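Aminotransferase class-III (Sphaerobacter thermophilus DSM 20745, PDB 6K8H) belongs to the class-III aminotransferase family of fold type I enzymes and binds (5-hydroxy-4,6-dimethylpyridin-3-yl)methyl dihydrogen phosphate in a pocket that the second subunit of the dimer helps to form. Local coordinates at residues B[52-57]-B[423-428]; B[129-134]-B[253-258]. All coordinates share one frame; numbering follows the deposited sequence.

How the interactions relate
The two contacts lie in different parts of the chain, with centres 29 Å apart and nearest atoms about 13 Å apart, and they share no secondary-structure element. Interaction 1 is partly buried, joining the tight turn of a small hairpin to the loop that leads into helix 427-445. Interaction 2 is fully buried, setting helix 127-142 against the C-terminal end of strand 251-255 in the seven-stranded sheet, beside the bound ligand. Along the sequence it is nested within the loop that interaction 1 closes. Neither has a hydrogen bond between its segments. The first is van der Waals packing of apolar side chains, partly on main chain, while the second combines such packing with a carboxylate turned to the ligand.

Interaction 1 (B[52-57]-B[423-428]); sequences RGAVIV and TPMGVP
The methyl group of Ala54 points at segment 423-428 and is met there by two side chains. Met425 comes alongside: its CG is 3.9 Å from Ala54 CB, and the extended chain runs past the methyl, its CE still 4.1 Å from Ala54 CB. With chi1 at -73°, CG stands anti to the carbonyl carbon, and from there both the near and far carbons of the side chain border the alanine. Pro424 uses one edge of its ring, laying CB and CG over one face of the Gly53-Ala54 peptide. Its CG is 3.8 Å from Gly53 CA, and its CB is 3.8 Å from Ala54 N, so the proline packs on main chain more than on side chain. Gly53 has a positive phi of 58°, as the first corner of a type II' turn from Arg52 to Val55. That turn is closed at both ends, Arg52 N to Val55 O and Val55 N to Arg52 O. Further backbone bonds, Gly53 with His78 and Ala54 with Asp66, fix its place. On the other segment, Arg342 donates hydrogen bonds to the carbonyls of Thr423 and Met425, and Gly426 follows as N-cap of helix 427-445. The arrangement is a two-residue beta hairpin, joining strands 48-52 and 55-58, whose turn packs on the lead-in to the C-terminal helix.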
ATOM      1  N   ARG B  52       3.258  16.295  19.945  1.00 13.47           N
ATOM      2  CA  ARG B  52       2.037  16.830  20.535  1.00 18.17           C
ATOM      3  C   ARG B  52       1.672  18.120  19.822  1.00 15.34           C
ATOM      4  O   ARG B  52       2.483  19.051  19.767  1.00 12.77           O
ATOM      5  CB  ARG B  52       2.202  17.068  22.038  1.00 22.65           C
ATOM      6  CG  ARG B  52       3.441  17.875  22.398  1.00 31.37           C
ATOM      7  CD  ARG B  52       3.550  18.118  23.891  1.00 38.93           C
ATOM      8  NE  ARG B  52       4.456  19.228  24.175  1.00 36.39           N
ATOM      9  CZ  ARG B  52       5.779  19.116  24.223  1.00 35.89           C
ATOM     10  NH1 ARG B  52       6.350  17.938  24.005  1.00 38.40           N
ATOM     11  NH2 ARG B  52       6.526  20.180  24.485  1.00 41.34           N
ATOM     12  N   GLY B  53       0.460  18.171  19.287  1.00 16.60           N
ATOM     13  CA  GLY B  53       0.024  19.352  18.561  1.00 17.32           C
ATOM     14  C   GLY B  53       0.980  19.614  17.418  1.00 14.11           C
ATOM     15  O   GLY B  53       1.275  18.727  16.605  1.00 11.28           O
ATOM     16  N   ALA B  54       1.536  20.820  17.370  1.00 11.06           N
ATOM     17  CA  ALA B  54       2.434  21.183  16.280  1.00 10.30           C
ATOM     18  C   ALA B  54       3.899  20.912  16.585  1.00  9.65           C
ATOM     19  O   ALA B  54       4.757  21.405  15.848  1.00  8.75           O
ATOM     20  CB  ALA B  54       2.266  22.666  15.926  1.00  7.97           C
ATOM     21  N   VAL B  55       4.212  20.181  17.653  1.00  7.65           N
ATOM     22  CA  VAL B  55       5.591  19.991  18.094  1.00  7.97           C
ATOM     23  C   VAL B  55       5.985  18.527  17.928  1.00  8.56           C
ATOM     24  O   VAL B  55       5.265  17.630  18.382  1.00  9.57           O
ATOM     25  CB  VAL B  55       5.782  20.444  19.551  1.00 15.65           C
ATOM     26  CG1 VAL B  55       7.200  20.169  20.004  1.00 11.75           C
ATOM     27  CG2 VAL B  55       5.449  21.933  19.692  1.00 13.61           C
ATOM     28  N   ILE B  56       7.135  18.295  17.294  1.00  7.66           N
ATOM     29  CA  ILE B  56       7.751  16.975  17.200  1.00  9.41           C
ATOM     30  C   ILE B  56       8.988  16.944  18.100  1.00  8.76           C
ATOM     31  O   ILE B  56       9.793  17.886  18.103  1.00 10.93           O
ATOM     32  CB  ILE B  56       8.096  16.614  15.735  1.00  7.02           C
ATOM     33  CG1 ILE B  56       8.659  15.202  15.640  1.00  6.78           C
ATOM     34  CG2 ILE B  56       9.073  17.620  15.106  1.00  9.24           C
ATOM     35  CD1 ILE B  56       8.613  14.614  14.200  1.00  6.97           C
ATOM     36  N   VAL B  57       9.142  15.853  18.854  1.00  9.54           N
ATOM     37  CA  VAL B  57      10.205  15.673  19.842  1.00 10.99           C
ATOM     38  C   VAL B  57      11.049  14.478  19.419  1.00 10.96           C
ATOM     39  O   VAL B  57      10.522  13.363  19.253  1.00 11.04           O
ATOM     40  CB  VAL B  57       9.627  15.457  21.251  1.00 16.05           C
ATOM     41  CG1 VAL B  57      10.743  15.328  22.295  1.00 14.18           C
ATOM     42  CG2 VAL B  57       8.670  16.582  21.615  1.00 16.12           C
ATOM     43  N   THR B 423      -3.448  22.223  11.901  1.00  9.34           N
ATOM     44  CA  THR B 423      -4.505  22.950  12.595  1.00 11.27           C
ATOM     45  C   THR B 423      -4.161  23.370  14.029  1.00 11.11           C
ATOM     46  O   THR B 423      -4.758  24.357  14.495  1.00 11.29           O
ATOM     47  CB  THR B 423      -5.810  22.133  12.606  1.00 11.02           C
ATOM     48  OG1 THR B 423      -5.582  20.863  13.221  1.00 11.34           O
ATOM     49  CG2 THR B 423      -6.361  21.942  11.189  1.00 12.10           C
ATOM     50  N   PRO B 424      -3.257  22.717  14.776  1.00 12.05           N
ATOM     51  CA  PRO B 424      -2.864  23.290  16.075  1.00 10.68           C
ATOM     52  C   PRO B 424      -2.128  24.612  15.955  1.00 13.12           C
ATOM     53  O   PRO B 424      -1.911  25.271  16.981  1.00 11.17           O
ATOM     54  CB  PRO B 424      -1.963  22.204  16.689  1.00  9.62           C
ATOM     55  CG  PRO B 424      -2.387  20.957  16.033  1.00  8.01           C
ATOM     56  CD  PRO B 424      -2.714  21.350  14.624  1.00  9.22           C
ATOM     57  N   MET B 425      -1.731  25.021  14.753  1.00 11.28           N
ATOM     58  CA  MET B 425      -0.947  26.237  14.604  1.00  9.34           C
ATOM     59  C   MET B 425      -1.816  27.481  14.626  1.00 12.16           C
ATOM     60  O   MET B 425      -2.981  27.469  14.216  1.00 12.67           O
ATOM     61  CB  MET B 425      -0.144  26.220  13.301  1.00  8.74           C
ATOM     62  CG  MET B 425       1.029  25.281  13.325  1.00 11.92           C
ATOM     63  SD  MET B 425       1.906  25.247  11.746  1.00 11.50           S
ATOM     64  CE  MET B 425       3.165  24.035  12.141  1.00  9.77           C
ATOM     65  N   GLY B 426      -1.218  28.567  15.103  1.00 12.55           N
ATOM     66  CA  GLY B 426      -1.798  29.885  15.018  1.00 14.89           C
ATOM     67  C   GLY B 426      -0.754  30.915  14.636  1.00 13.35           C
ATOM     68  O   GLY B 426       0.330  30.576  14.141  1.00  8.71           O
ATOM     69  N   VAL B 427      -1.085  32.191  14.845  1.00 10.86           N
ATOM     70  CA  VAL B 427      -0.114  33.254  14.572  1.00 11.11           C
ATOM     71  C   VAL B 427       1.202  33.052  15.318  1.00 12.91           C
ATOM     72  O   VAL B 427       2.264  33.308  14.725  1.00  8.30           O
ATOM     73  CB  VAL B 427      -0.759  34.630  14.843  1.00 13.49           C
ATOM     74  CG1 VAL B 427       0.292  35.721  14.918  1.00 15.41           C
ATOM     75  CG2 VAL B 427      -1.780  34.929  13.760  1.00 10.09           C
ATOM     76  N   PRO B 428       1.223  32.631  16.596  1.00 12.52           N
ATOM     77  CA  PRO B 428       2.536  32.445  17.252  1.00 16.70           C
ATOM     78  C   PRO B 428       3.449  31.463  16.525  1.00 12.46           C
ATOM     79  O   PRO B 428       4.655  31.710  16.420  1.00 10.68           O
ATOM     80  CB  PRO B 428       2.150  31.943  18.648  1.00 18.44           C
ATOM     81  CG  PRO B 428       0.800  32.544  18.897  1.00 20.44           C
ATOM     82  CD  PRO B 428       0.112  32.454  17.561  1.00 14.02           C
TER

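Interaction 2 (B[129-134]-B[253-258]); sequences EAVMMA and IFDEVI. With PLR ((5-hydroxy-4,6-dimethylpyridin-3-yl)methyl dihydrogen phosphate), chain D.
The carboxylate of Asp255 has Val131 over one face and the pyridine nitrogen of the ligand PLR in front of its two oxygens, close to the carboxylate plane and nearer OD2. Val131 CG2 comes down on that face, 3.9 Å from Asp255 OD2, the two side chains crossing at about a right angle. The ligand ring is turned steeply against the carboxylate, and its N1 makes a short polar contact of 2.7 Å with Asp255 OD2. One face of the ring rests on Val257, whose CB and both methyls lie flat beneath it: CB is 3.5 Å from PLR N1, and CG1 is 3.7 Å from PLR C5. Ile258 CG1 comes to the ligand oxygen O3, at 3.2 Å, from below the ring plane, on the same side as Val257.

Asp255 is gripped at both oxygens. OD1 accepts from Val257 N at 3.0 Å, a nearly straight bond (166°) that forms an Asx turn and ties the carboxylate to the residue under the ring, while OD2 is bonded to His155 ND1. With CG anti to the backbone N (chi1 180°), the acid reaches past the end of its strand to the ligand.

Farther from the pocket the contact is packing without hydrogen bonds. Ala134 CB rests against two branches of Ile253, 3.8 Å from CD1 and 3.9 Å from CG2, and CD1 also touches the carbonyl of Ala134. Gly127 N and Thr128 OG1, at the start of the same helix, bond the ligand, as does Thr317 of the second subunit. This is the PLR pocket of a fold type I, class-III aminotransferase: helix 127-142 packs on the seven-stranded sheet, and the aspartate ending strand 251-255 faces the pyridine nitrogen.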
ATOM      1  N   GLU B 129      -0.718   2.974  -4.110  1.00  7.56           N
ATOM      2  CA  GLU B 129      -1.741   2.036  -4.559  1.00  7.73           C
ATOM      3  C   GLU B 129      -2.878   2.765  -5.256  1.00  6.50           C
ATOM      4  O   GLU B 129      -3.423   2.272  -6.246  1.00  8.15           O
ATOM      5  CB  GLU B 129      -2.283   1.212  -3.378  1.00  9.90           C
ATOM      6  CG  GLU B 129      -1.393   0.047  -2.937  1.00 10.81           C
ATOM      7  CD  GLU B 129      -2.109  -0.947  -1.989  1.00 14.76           C
ATOM      8  OE1 GLU B 129      -3.251  -0.681  -1.544  1.00 12.34           O
ATOM      9  OE2 GLU B 129      -1.511  -2.004  -1.690  1.00 13.20           O
ATOM     10  N   ALA B 130      -3.264   3.932  -4.742  1.00  6.30           N
ATOM     11  CA  ALA B 130      -4.333   4.696  -5.379  1.00  7.51           C
ATOM     12  C   ALA B 130      -3.961   5.066  -6.810  1.00  6.66           C
ATOM     13  O   ALA B 130      -4.758   4.884  -7.739  1.00  6.75           O
ATOM     14  CB  ALA B 130      -4.631   5.949  -4.554  1.00  5.95           C
ATOM     15  N   VAL B 131      -2.739   5.567  -7.005  1.00  5.48           N
ATOM     16  CA  VAL B 131      -2.274   5.933  -8.345  1.00  8.00           C
ATOM     17  C   VAL B 131      -2.232   4.704  -9.244  1.00  7.55           C
ATOM     18  O   VAL B 131      -2.652   4.747 -10.410  1.00  6.64           O
ATOM     19  CB  VAL B 131      -0.895   6.619  -8.258  1.00  8.74           C
ATOM     20  CG1 VAL B 131      -0.297   6.838  -9.649  1.00  5.74           C
ATOM     21  CG2 VAL B 131      -1.017   7.962  -7.501  1.00  6.86           C
ATOM     22  N   MET B 132      -1.712   3.590  -8.720  1.00  5.59           N
ATOM     23  CA  MET B 132      -1.663   2.367  -9.513  1.00  6.30           C
ATOM     24  C   MET B 132      -3.061   1.946  -9.947  1.00  7.35           C
ATOM     25  O   MET B 132      -3.291   1.632 -11.116  1.00  8.67           O
ATOM     26  CB  MET B 132      -0.998   1.247  -8.713  1.00  5.90           C
ATOM     27  CG  MET B 132      -1.071  -0.098  -9.416  1.00  9.50           C
ATOM     28  SD  MET B 132      -0.155  -1.380  -8.523  1.00 13.83           S
ATOM     29  CE  MET B 132      -1.378  -1.958  -7.339  1.00  9.01           C
ATOM     30  N   MET B 133      -4.019   1.955  -9.017  1.00  7.24           N
ATOM     31  CA  MET B 133      -5.351   1.460  -9.349  1.00  8.99           C
ATOM     32  C   MET B 133      -6.082   2.424 -10.270  1.00  8.12           C
ATOM     33  O   MET B 133      -6.919   1.987 -11.063  1.00  6.67           O
ATOM     34  CB  MET B 133      -6.167   1.202  -8.084  1.00  7.64           C
ATOM     35  CG  MET B 133      -5.664   0.027  -7.230  1.00  6.08           C
ATOM     36  SD  MET B 133      -5.235  -1.488  -8.128  1.00  9.95           S
ATOM     37  CE  MET B 133      -6.793  -1.803  -8.974  1.00  6.75           C
ATOM     38  N   ALA B 134      -5.756   3.717 -10.214  1.00  6.71           N
ATOM     39  CA  ALA B 134      -6.310   4.657 -11.190  1.00  8.10           C
ATOM     40  C   ALA B 134      -5.794   4.352 -12.587  1.00  6.62           C
ATOM     41  O   ALA B 134      -6.566   4.316 -13.557  1.00  7.63           O
ATOM     42  CB  ALA B 134      -5.952   6.094 -10.805  1.00  6.54           C
ATOM     43  N   ILE B 253      -6.518  11.757 -15.027  1.00  6.84           N
ATOM     44  CA  ILE B 253      -6.360  11.415 -13.618  1.00  6.86           C
ATOM     45  C   ILE B 253      -5.632  12.557 -12.913  1.00  5.96           C
ATOM     46  O   ILE B 253      -4.484  12.868 -13.250  1.00  5.91           O
ATOM     47  CB  ILE B 253      -5.575  10.107 -13.431  1.00  7.22           C
ATOM     48  CG1 ILE B 253      -6.224   8.940 -14.186  1.00  4.40           C
ATOM     49  CG2 ILE B 253      -5.457   9.778 -11.950  1.00  5.86           C
ATOM     50  CD1 ILE B 253      -5.352   7.726 -14.219  1.00  6.49           C
ATOM     51  N   PHE B 254      -6.265  13.136 -11.901  1.00  7.13           N
ATOM     52  CA  PHE B 254      -5.582  14.061 -11.005  1.00  8.51           C
ATOM     53  C   PHE B 254      -4.958  13.284  -9.853  1.00  9.28           C
ATOM     54  O   PHE B 254      -5.622  12.449  -9.236  1.00  7.99           O
ATOM     55  CB  PHE B 254      -6.536  15.114 -10.440  1.00  8.36           C
ATOM     56  CG  PHE B 254      -6.815  16.253 -11.384  1.00  9.75           C
ATOM     57  CD1 PHE B 254      -6.477  16.162 -12.724  1.00  9.71           C
ATOM     58  CD2 PHE B 254      -7.436  17.407 -10.925  1.00 14.35           C
ATOM     59  CE1 PHE B 254      -6.750  17.193 -13.600  1.00 11.02           C
ATOM     60  CE2 PHE B 254      -7.705  18.457 -11.793  1.00 17.65           C
ATOM     61  CZ  PHE B 254      -7.355  18.351 -13.135  1.00 15.04           C
ATOM     62  N   ASP B 255      -3.684  13.556  -9.575  1.00 10.10           N
ATOM     63  CA  ASP B 255      -3.019  13.051  -8.374  1.00 10.32           C
ATOM     64  C   ASP B 255      -3.134  14.138  -7.316  1.00 11.48           C
ATOM     65  O   ASP B 255      -2.355  15.097  -7.313  1.00  9.48           O
ATOM     66  CB  ASP B 255      -1.563  12.695  -8.662  1.00  9.86           C
ATOM     67  CG  ASP B 255      -0.827  12.158  -7.434  1.00 11.26           C
ATOM     68  OD1 ASP B 255      -1.362  12.264  -6.306  1.00  9.52           O
ATOM     69  OD2 ASP B 255       0.298  11.629  -7.593  1.00 11.04           O
ATOM     70  N   GLU B 256      -4.119  14.001  -6.423  1.00  7.50           N
ATOM     71  CA  GLU B 256      -4.305  14.924  -5.312  1.00  8.01           C
ATOM     72  C   GLU B 256      -3.902  14.303  -3.979  1.00 11.86           C
ATOM     73  O   GLU B 256      -4.444  14.671  -2.935  1.00 10.28           O
ATOM     74  CB  GLU B 256      -5.749  15.427  -5.252  1.00  8.49           C
ATOM     75  CG  GLU B 256      -6.189  16.190  -6.508  1.00  8.89           C
ATOM     76  CD  GLU B 256      -6.958  17.483  -6.192  1.00 11.30           C
ATOM     77  OE1 GLU B 256      -6.560  18.226  -5.259  1.00 11.88           O
ATOM     78  OE2 GLU B 256      -7.956  17.753  -6.890  1.00 12.47           O
ATOM     79  N   VAL B 257      -2.960  13.354  -3.994  1.00  9.88           N
ATOM     80  CA  VAL B 257      -2.548  12.723  -2.740  1.00  7.81           C
ATOM     81  C   VAL B 257      -2.057  13.780  -1.754  1.00  8.44           C
ATOM     82  O   VAL B 257      -2.335  13.697  -0.550  1.00  9.15           O
ATOM     83  CB  VAL B 257      -1.491  11.633  -3.007  1.00  9.86           C
ATOM     84  CG1 VAL B 257      -0.894  11.122  -1.698  1.00  9.14           C
ATOM     85  CG2 VAL B 257      -2.124  10.468  -3.771  1.00  9.34           C
ATOM     86  N   ILE B 258      -1.380  14.816  -2.249  1.00  9.22           N
ATOM     87  CA  ILE B 258      -1.062  15.989  -1.443  1.00  7.38           C
ATOM     88  C   ILE B 258      -2.067  17.124  -1.654  1.00  9.23           C
ATOM     89  O   ILE B 258      -2.488  17.759  -0.688  1.00 10.79           O
ATOM     90  CB  ILE B 258       0.377  16.483  -1.719  1.00 10.40           C
ATOM     91  CG1 ILE B 258       1.401  15.594  -0.994  1.00  9.83           C
ATOM     92  CG2 ILE B 258       0.543  17.946  -1.263  1.00 11.00           C
ATOM     93  CD1 ILE B 258       2.839  16.121  -1.071  1.00 17.31           C
TER
HETATM   94  N1  PLR D 501       1.285  11.168  -5.141  1.00 11.69           N
HETATM   95  C2  PLR D 501       1.758  12.273  -4.575  1.00 15.00           C
HETATM   96  C2A PLR D 501       1.535  13.587  -5.249  1.00 16.71           C
HETATM   97  C3  PLR D 501       2.438  12.204  -3.352  1.00 21.00           C
HETATM   98  O3  PLR D 501       2.895  13.347  -2.802  1.00 19.77           O
HETATM   99  C4  PLR D 501       2.627  10.954  -2.730  1.00 18.77           C
HETATM  100  C4A PLR D 501       3.329  10.871  -1.448  1.00 26.64           C
HETATM  101  C5  PLR D 501       2.108   9.811  -3.348  1.00 19.17           C
HETATM  102  C6  PLR D 501       1.470   9.971  -4.548  1.00 17.45           C
HETATM  103  C5A PLR D 501       2.294   8.440  -2.756  1.00 17.28           C
HETATM  104  O4P PLR D 501       1.538   8.188  -1.532  1.00 13.05           O
HETATM  105  P   PLR D 501       2.087   7.102  -0.480  1.00 12.77           P
HETATM  106  O1P PLR D 501       2.281   5.850  -1.272  1.00  6.81           O
HETATM  107  O2P PLR D 501       3.369   7.640   0.041  1.00 10.14           O
HETATM  108  O3P PLR D 501       1.044   6.972   0.583  1.00  9.29           O